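Blue-light-activated histidine kinase 2 (Erythrobacter litoralis HTCC2594, PDB 4R39) is a light-activated histidine kinase whose catalytic domain binds ATP and transfers its phosphate to a histidine, linking blue light to bacterial virulence. Local coordinates at residues 139-144 with 166-171; 171-176 with 201-206. All coordinates share one frame; numbering follows the deposited sequence.

Contact 1. Residues 139-144 with 166-171; sequences QHAFSD and VEDDGR. With ANP (phosphoaminophosphonic acid-adenylate ester), chain F.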
loop_
_atom_site.group_PDB
_atom_site.type_symbol
_atom_site.label_atom_id
_atom_site.label_comp_id
_atom_site.label_asym_id
_atom_site.label_seq_id
_atom_site.Cartn_x
_atom_site.Cartn_y
_atom_site.Cartn_z
ATOM N N GLN A 139 13.902 -0.742 -2.959
ATOM C CA GLN A 139 14.589 0.416 -3.521
ATOM C C GLN A 139 15.797 0.833 -2.696
ATOM O O GLN A 139 16.821 1.222 -3.249
ATOM C CB GLN A 139 13.640 1.608 -3.626
ATOM C CG GLN A 139 12.727 1.583 -4.835
ATOM C CD GLN A 139 11.825 2.802 -4.897
ATOM O OE1 GLN A 139 11.759 3.592 -3.949
ATOM N NE2 GLN A 139 11.120 2.958 -6.010
ATOM N N HIS A 140 15.675 0.750 -1.376
ATOM C CA HIS A 140 16.635 1.384 -0.476
ATOM C C HIS A 140 17.456 0.412 0.372
ATOM O O HIS A 140 18.620 0.676 0.659
ATOM C CB HIS A 140 15.906 2.354 0.457
ATOM C CG HIS A 140 15.089 3.387 -0.255
ATOM N ND1 HIS A 140 15.640 4.308 -1.120
ATOM C CD2 HIS A 140 13.762 3.656 -0.215
ATOM C CE1 HIS A 140 14.686 5.096 -1.589
ATOM N NE2 HIS A 140 13.538 4.721 -1.054
ATOM N N ALA A 141 16.857 -0.703 0.778
ATOM C CA ALA A 141 17.478 -1.563 1.784
ATOM C C ALA A 141 18.733 -2.277 1.293
ATOM O O ALA A 141 19.509 -2.778 2.108
ATOM C CB ALA A 141 16.479 -2.584 2.306
ATOM N N PHE A 142 18.940 -2.318 -0.019
ATOM C CA PHE A 142 20.013 -3.135 -0.585
ATOM C C PHE A 142 20.931 -2.376 -1.554
ATOM O O PHE A 142 21.526 -2.986 -2.446
ATOM C CB PHE A 142 19.405 -4.362 -1.273
ATOM C CG PHE A 142 18.378 -5.078 -0.432
ATOM C CD1 PHE A 142 18.755 -5.751 0.721
ATOM C CD2 PHE A 142 17.039 -5.078 -0.789
ATOM C CE1 PHE A 142 17.816 -6.406 1.501
ATOM C CE2 PHE A 142 16.097 -5.733 -0.012
ATOM C CZ PHE A 142 16.487 -6.399 1.133
ATOM N N SER A 143 21.056 -1.062 -1.365
ATOM C CA SER A 143 21.921 -0.222 -2.202
ATOM C C SER A 143 23.327 -0.793 -2.331
ATOM O O SER A 143 23.859 -0.937 -3.433
ATOM C CB SER A 143 22.034 1.184 -1.609
ATOM O OG SER A 143 20.763 1.764 -1.383
ATOM N N ASP A 144 23.912 -1.114 -1.184
ATOM C CA ASP A 144 25.300 -1.548 -1.096
ATOM C C ASP A 144 25.406 -3.049 -0.851
ATOM O O ASP A 144 26.481 -3.558 -0.536
ATOM C CB ASP A 144 25.988 -0.795 0.043
ATOM C CG ASP A 144 25.209 -0.869 1.342
ATOM O OD1 ASP A 144 23.970 -1.025 1.281
ATOM O OD2 ASP A 144 25.827 -0.769 2.422
ATOM N N VAL A 166 6.514 -5.749 7.176
ATOM C CA VAL A 166 7.501 -5.784 6.100
ATOM C C VAL A 166 8.892 -5.786 6.724
ATOM O O VAL A 166 9.243 -4.882 7.473
ATOM C CB VAL A 166 7.328 -4.611 5.120
ATOM C CG1 VAL A 166 8.455 -4.594 4.089
ATOM C CG2 VAL A 166 5.973 -4.709 4.428
ATOM N N GLU A 167 9.670 -6.813 6.399
ATOM C CA GLU A 167 10.933 -7.112 7.067
ATOM C C GLU A 167 12.104 -7.099 6.080
ATOM O O GLU A 167 12.026 -7.742 5.044
ATOM C CB GLU A 167 10.838 -8.515 7.673
ATOM C CG GLU A 167 10.672 -8.594 9.185
ATOM C CD GLU A 167 10.885 -10.005 9.719
ATOM O OE1 GLU A 167 11.385 -10.862 8.955
ATOM O OE2 GLU A 167 10.556 -10.257 10.901
ATOM N N ASP A 168 13.181 -6.386 6.404
ATOM C CA ASP A 168 14.438 -6.453 5.645
ATOM C C ASP A 168 15.527 -7.105 6.466
ATOM O O ASP A 168 15.472 -7.089 7.692
ATOM C CB ASP A 168 15.002 -5.064 5.355
ATOM C CG ASP A 168 14.108 -4.236 4.513
ATOM O OD1 ASP A 168 13.517 -4.798 3.575
ATOM O OD2 ASP A 168 14.012 -3.021 4.787
ATOM N N ASP A 169 16.546 -7.617 5.785
ATOM C CA ASP A 169 17.805 -7.946 6.440
ATOM C C ASP A 169 18.915 -7.034 5.919
ATOM O O ASP A 169 20.101 -7.292 6.119
ATOM C CB ASP A 169 18.168 -9.414 6.222
ATOM C CG ASP A 169 18.546 -9.724 4.785
ATOM O OD1 ASP A 169 18.250 -8.913 3.880
ATOM O OD2 ASP A 169 19.132 -10.804 4.561
ATOM N N GLY A 170 18.511 -5.951 5.264
ATOM C CA GLY A 170 19.445 -5.095 4.564
ATOM C C GLY A 170 20.051 -3.965 5.369
ATOM O O GLY A 170 20.436 -4.114 6.528
ATOM N N ARG A 171 20.099 -2.812 4.725
ATOM C CA ARG A 171 20.980 -1.718 5.096
ATOM C C ARG A 171 20.511 -0.950 6.330
ATOM O O ARG A 171 21.326 -0.424 7.088
ATOM C CB ARG A 171 21.077 -0.813 3.870
ATOM C CG ARG A 171 21.634 0.565 4.045
ATOM C CD ARG A 171 21.282 1.333 2.788
ATOM N NE ARG A 171 21.931 2.632 2.704
ATOM C CZ ARG A 171 23.220 2.800 2.434
ATOM N NH1 ARG A 171 24.003 1.747 2.244
ATOM N NH2 ARG A 171 23.727 4.020 2.366
HETATM P PG ANP F . 9.065 8.081 -2.445
HETATM O O1G ANP F . 8.149 9.258 -2.501
HETATM O O2G ANP F . 8.625 7.118 -1.280
HETATM O O3G ANP F . 8.975 7.299 -3.814
HETATM P PB ANP F . 11.348 7.938 -0.811
HETATM O O1B ANP F . 12.809 8.237 -0.806
HETATM O O2B ANP F . 11.164 6.388 -0.822
HETATM N N3B ANP F . 10.649 8.622 -2.178
HETATM P PA ANP F . 10.269 7.693 1.714
HETATM O O1A ANP F . 9.411 6.555 1.322
HETATM O O2A ANP F . 9.614 8.647 2.718
HETATM O O3A ANP F . 10.681 8.574 0.453
HETATM O "O5'" ANP F . 11.623 7.135 2.289
HETATM C "C5'" ANP F . 12.436 7.977 3.120
HETATM C "C4'" ANP F . 13.872 7.519 3.066
HETATM O "O4'" ANP F . 14.094 6.513 4.075
HETATM C "C3'" ANP F . 14.332 6.876 1.763
HETATM O "O3'" ANP F . 14.744 7.863 0.825
HETATM C "C2'" ANP F . 15.503 6.010 2.223
HETATM O "O2'" ANP F . 16.707 6.765 2.295
HETATM C "C1'" ANP F . 15.057 5.576 3.627
HETATM N N9 ANP F . 14.458 4.248 3.693
HETATM C C8 ANP F . 13.123 3.938 3.637
HETATM N N7 ANP F . 12.866 2.658 3.737
HETATM C C5 ANP F . 14.122 2.081 3.867
HETATM C C6 ANP F . 14.541 0.745 4.015
HETATM N N6 ANP F . 13.707 -0.296 4.054
HETATM N N1 ANP F . 15.868 0.513 4.123
HETATM C C2 ANP F . 16.709 1.551 4.085
HETATM N N3 ANP F . 16.429 2.850 3.950
HETATM C C4 ANP F . 15.110 3.050 3.846
#

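Contact 2. Residues 171-176 with 201-206; sequences RGIPED and LNVTRG. With ANP (phosphoaminophosphonic acid-adenylate ester), chain F.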
loop_
_atom_site.group_PDB
_atom_site.type_symbol
_atom_site.label_atom_id
_atom_site.label_comp_id
_atom_site.label_asym_id
_atom_site.label_seq_id
_atom_site.Cartn_x
_atom_site.Cartn_y
_atom_site.Cartn_z
ATOM N N ARG A 171 20.099 -2.812 4.725
ATOM C CA ARG A 171 20.980 -1.718 5.096
ATOM C C ARG A 171 20.511 -0.950 6.330
ATOM O O ARG A 171 21.326 -0.424 7.088
ATOM C CB ARG A 171 21.077 -0.813 3.870
ATOM C CG ARG A 171 21.634 0.565 4.045
ATOM C CD ARG A 171 21.282 1.333 2.788
ATOM N NE ARG A 171 21.931 2.632 2.704
ATOM C CZ ARG A 171 23.220 2.800 2.434
ATOM N NH1 ARG A 171 24.003 1.747 2.244
ATOM N NH2 ARG A 171 23.727 4.020 2.366
ATOM N N GLY A 172 19.198 -0.901 6.531
ATOM C CA GLY A 172 18.616 -0.169 7.642
ATOM C C GLY A 172 18.292 1.262 7.267
ATOM O O GLY A 172 18.957 1.851 6.419
ATOM N N ILE A 173 17.264 1.823 7.896
ATOM C CA ILE A 173 16.931 3.228 7.699
ATOM C C ILE A 173 17.958 4.086 8.439
ATOM O O ILE A 173 18.236 3.834 9.611
ATOM C CB ILE A 173 15.510 3.548 8.213
ATOM C CG1 ILE A 173 14.485 2.679 7.467
ATOM C CG2 ILE A 173 15.210 5.047 8.062
ATOM C CD1 ILE A 173 13.026 2.965 7.798
ATOM N N PRO A 174 18.530 5.097 7.758
ATOM C CA PRO A 174 19.507 5.991 8.396
ATOM C C PRO A 174 19.028 6.530 9.744
ATOM O O PRO A 174 17.835 6.782 9.906
ATOM C CB PRO A 174 19.640 7.130 7.385
ATOM C CG PRO A 174 19.362 6.498 6.078
ATOM C CD PRO A 174 18.329 5.439 6.338
ATOM N N GLU A 175 19.949 6.698 10.690
ATOM C CA GLU A 175 19.590 7.059 12.061
ATOM C C GLU A 175 19.026 8.469 12.161
ATOM O O GLU A 175 18.054 8.704 12.879
ATOM C CB GLU A 175 20.803 6.917 12.981
ATOM C CG GLU A 175 21.061 5.485 13.422
ATOM C CD GLU A 175 22.489 5.260 13.883
ATOM O OE1 GLU A 175 23.162 6.246 14.257
ATOM O OE2 GLU A 175 22.938 4.093 13.867
ATOM N N ASP A 176 19.645 9.402 11.450
ATOM C CA ASP A 176 19.152 10.771 11.395
ATOM C C ASP A 176 17.704 10.798 10.917
ATOM O O ASP A 176 16.905 11.604 11.393
ATOM C CB ASP A 176 20.018 11.608 10.458
ATOM C CG ASP A 176 20.216 10.949 9.110
ATOM O OD1 ASP A 176 20.731 9.813 9.076
ATOM O OD2 ASP A 176 19.846 11.561 8.087
ATOM N N LEU A 201 1.628 2.188 13.769
ATOM C CA LEU A 201 2.826 1.824 13.019
ATOM C C LEU A 201 4.043 1.879 13.936
ATOM O O LEU A 201 4.136 2.745 14.805
ATOM C CB LEU A 201 3.011 2.764 11.827
ATOM C CG LEU A 201 4.090 2.388 10.805
ATOM C CD1 LEU A 201 3.701 2.893 9.422
ATOM C CD2 LEU A 201 5.451 2.945 11.200
ATOM N N ASN A 202 4.963 0.939 13.740
ATOM C CA ASN A 202 6.216 0.893 14.487
ATOM C C ASN A 202 7.368 0.514 13.567
ATOM O O ASN A 202 7.167 -0.190 12.585
ATOM C CB ASN A 202 6.128 -0.115 15.632
ATOM C CG ASN A 202 5.267 0.375 16.778
ATOM O OD1 ASN A 202 5.689 1.225 17.569
ATOM N ND2 ASN A 202 4.059 -0.168 16.886
ATOM N N VAL A 203 8.571 0.979 13.895
ATOM C CA VAL A 203 9.746 0.743 13.059
ATOM C C VAL A 203 10.965 0.396 13.898
ATOM O O VAL A 203 11.184 0.977 14.959
ATOM C CB VAL A 203 10.107 1.982 12.218
ATOM C CG1 VAL A 203 11.152 1.620 11.161
ATOM C CG2 VAL A 203 8.866 2.569 11.565
ATOM N N THR A 204 11.768 -0.529 13.386
ATOM C CA THR A 204 12.956 -1.027 14.068
ATOM C C THR A 204 14.143 -0.950 13.105
ATOM O O THR A 204 14.046 -1.429 11.979
ATOM C CB THR A 204 12.715 -2.480 14.522
ATOM O OG1 THR A 204 11.765 -2.496 15.595
ATOM C CG2 THR A 204 14.001 -3.148 14.977
ATOM N N ARG A 205 15.254 -0.364 13.551
ATOM C CA ARG A 205 16.370 -0.014 12.664
ATOM C C ARG A 205 17.580 -0.949 12.754
ATOM O O ARG A 205 17.548 -1.959 13.460
ATOM C CB ARG A 205 16.825 1.419 12.961
ATOM C CG ARG A 205 16.076 2.476 12.176
ATOM C CD ARG A 205 16.348 3.879 12.691
ATOM N NE ARG A 205 15.292 4.789 12.263
ATOM C CZ ARG A 205 14.057 4.777 12.753
ATOM N NH1 ARG A 205 13.154 5.635 12.302
ATOM N NH2 ARG A 205 13.720 3.900 13.691
ATOM N N GLY A 206 18.635 -0.602 12.011
ATOM C CA GLY A 206 19.930 -1.260 12.119
ATOM C C GLY A 206 20.468 -1.835 10.817
ATOM O O GLY A 206 19.726 -2.005 9.852
HETATM P PG ANP F . 9.065 8.081 -2.445
HETATM O O1G ANP F . 8.149 9.258 -2.501
HETATM O O2G ANP F . 8.625 7.118 -1.280
HETATM O O3G ANP F . 8.975 7.299 -3.814
HETATM P PB ANP F . 11.348 7.938 -0.811
HETATM O O1B ANP F . 12.809 8.237 -0.806
HETATM O O2B ANP F . 11.164 6.388 -0.822
HETATM N N3B ANP F . 10.649 8.622 -2.178
HETATM P PA ANP F . 10.269 7.693 1.714
HETATM O O1A ANP F . 9.411 6.555 1.322
HETATM O O2A ANP F . 9.614 8.647 2.718
HETATM O O3A ANP F . 10.681 8.574 0.453
HETATM O "O5'" ANP F . 11.623 7.135 2.289
HETATM C "C5'" ANP F . 12.436 7.977 3.120
HETATM C "C4'" ANP F . 13.872 7.519 3.066
HETATM O "O4'" ANP F . 14.094 6.513 4.075
HETATM C "C3'" ANP F . 14.332 6.876 1.763
HETATM O "O3'" ANP F . 14.744 7.863 0.825
HETATM C "C2'" ANP F . 15.503 6.010 2.223
HETATM O "O2'" ANP F . 16.707 6.765 2.295
HETATM C "C1'" ANP F . 15.057 5.576 3.627
HETATM N N9 ANP F . 14.458 4.248 3.693
HETATM C C8 ANP F . 13.123 3.938 3.637
HETATM N N7 ANP F . 12.866 2.658 3.737
HETATM C C5 ANP F . 14.122 2.081 3.867
HETATM C C6 ANP F . 14.541 0.745 4.015
HETATM N N6 ANP F . 13.707 -0.296 4.054
HETATM N N1 ANP F . 15.868 0.513 4.123
HETATM C C2 ANP F . 16.709 1.551 4.085
HETATM N N3 ANP F . 16.429 2.850 3.950
HETATM C C4 ANP F . 15.110 3.050 3.846
#

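Contact 1. Residues 139-144 with 166-171
A141 and R171 provide the hydrogen bond between the two backbones: R171 N donates to A141 O at 2.7 Å, although the N-H...O angle of 141° is well short of straight. G170 CA adds a CA-H...O contact to the same oxygen, which thus meets two consecutive residues of the 166-171 segment.

The charged pair lies on the exposed side of the contact. R171 CG stands anti to the backbone N (chi1 165°) and the chain continues extended to NE, carrying NH1 to D144 OD1 at 2.9 Å in a salt bridge. NH1 alone meets the carboxylate and lies near both of its oxygens, OD2 being 3.1 Å from it; the carboxylate and guanidinium planes are 86° apart. S143 CB approaches one face of the guanidinium.

On the buried side a methyl and a ring edge pack against carboxylate oxygens. A141 CB lies beside the D168 carboxylate, 3.5 Å from OD2, and also covers one face of the F142 ring. At the edge of that ring, CE1 comes 3.5 Å from D169 OD1, an oxygen whose hydrogen bond is to V149 N.

Both segments bind the nucleotide analogue. D168, the aspartate of the DxGxG motif (the G1 box of the Bergerat fold, residues 168-172), accepts from ANP N6 through OD2 at 2.8 Å. H140 NE2 donates to ANP O2B at 2.9 Å, while ANP C2' lies over the centre of the imidazole and Q139 CB over its opposite face.

The last part of helix 120-140, and the type I turn from H140 to S143, meet the chain leaving strand 161-168, with V150 of strand 148-156 packing against both F142 and D168.

Contact 2. Residues 171-176 with 201-206
I173 and V203 form the close apolar part of this contact, with I173 CD1 4.1 Å from V203 CG1 and the two side chains crossing at about a right angle. I173 CG1 is anti to its carbonyl carbon (chi1 -59°), a setting that lays the branch over the adenine, 3.7 Å from ANP C5. This is the face opposite the one met by H140 CB, so the base is held between the two residues. T210 touches both I173 and V203, and W179 packs on V203.

The backbones come nearest at G172 and G206. G172 CA makes a CA-H...O contact of 3.1 Å with G206 O, and no conventional hydrogen bond joins the two segments. G172 is the second glycine of the DxGxG motif (G1 box) of the Bergerat ATP-binding fold. At its phi/psi of 91°/150° a CB would press on the carbonyl O of R171, and it would also point at G206 O. G172 O lies above the plane of the adenine and beyond its outline, 3.3 Å from ANP C2.

Solvent-side contacts are looser and depend on R205, which is poorly ordered. Its CG and CD run past the carbonyl of I173, CD at 3.6 Å from I173 O. Farther out, P174 O lies near the guanidinium plane at its edge, but at 4.0 Å from R205 NE this is proximity rather than a bond. R205 also has a long, weak ion pair with D178, and P174 itself turns its CB away from residues 201-206 while CD remains 4.0 Å from ANP N3.

Contacts 1 and 2 meet at R171 and follow one another along the chain, their centres about 10 Å apart, so the DxGxG turn is tied first to the end of helix 120-140 and then to strand 200-204 and the loop after it. Both are partly buried: four of nine touching residues are buried in contact 1 and two of seven in contact 2, with 337 and 251 Å² of surface enclosed. Their chemistry differs. Contact 1 combines a buried A141/F142 part with a backbone bond, a salt bridge and direct hydrogen bonds to the nucleotide; contact 2 has apolar and CA-H...O contacts, and no hydrogen bond to the nucleotide is seen from it.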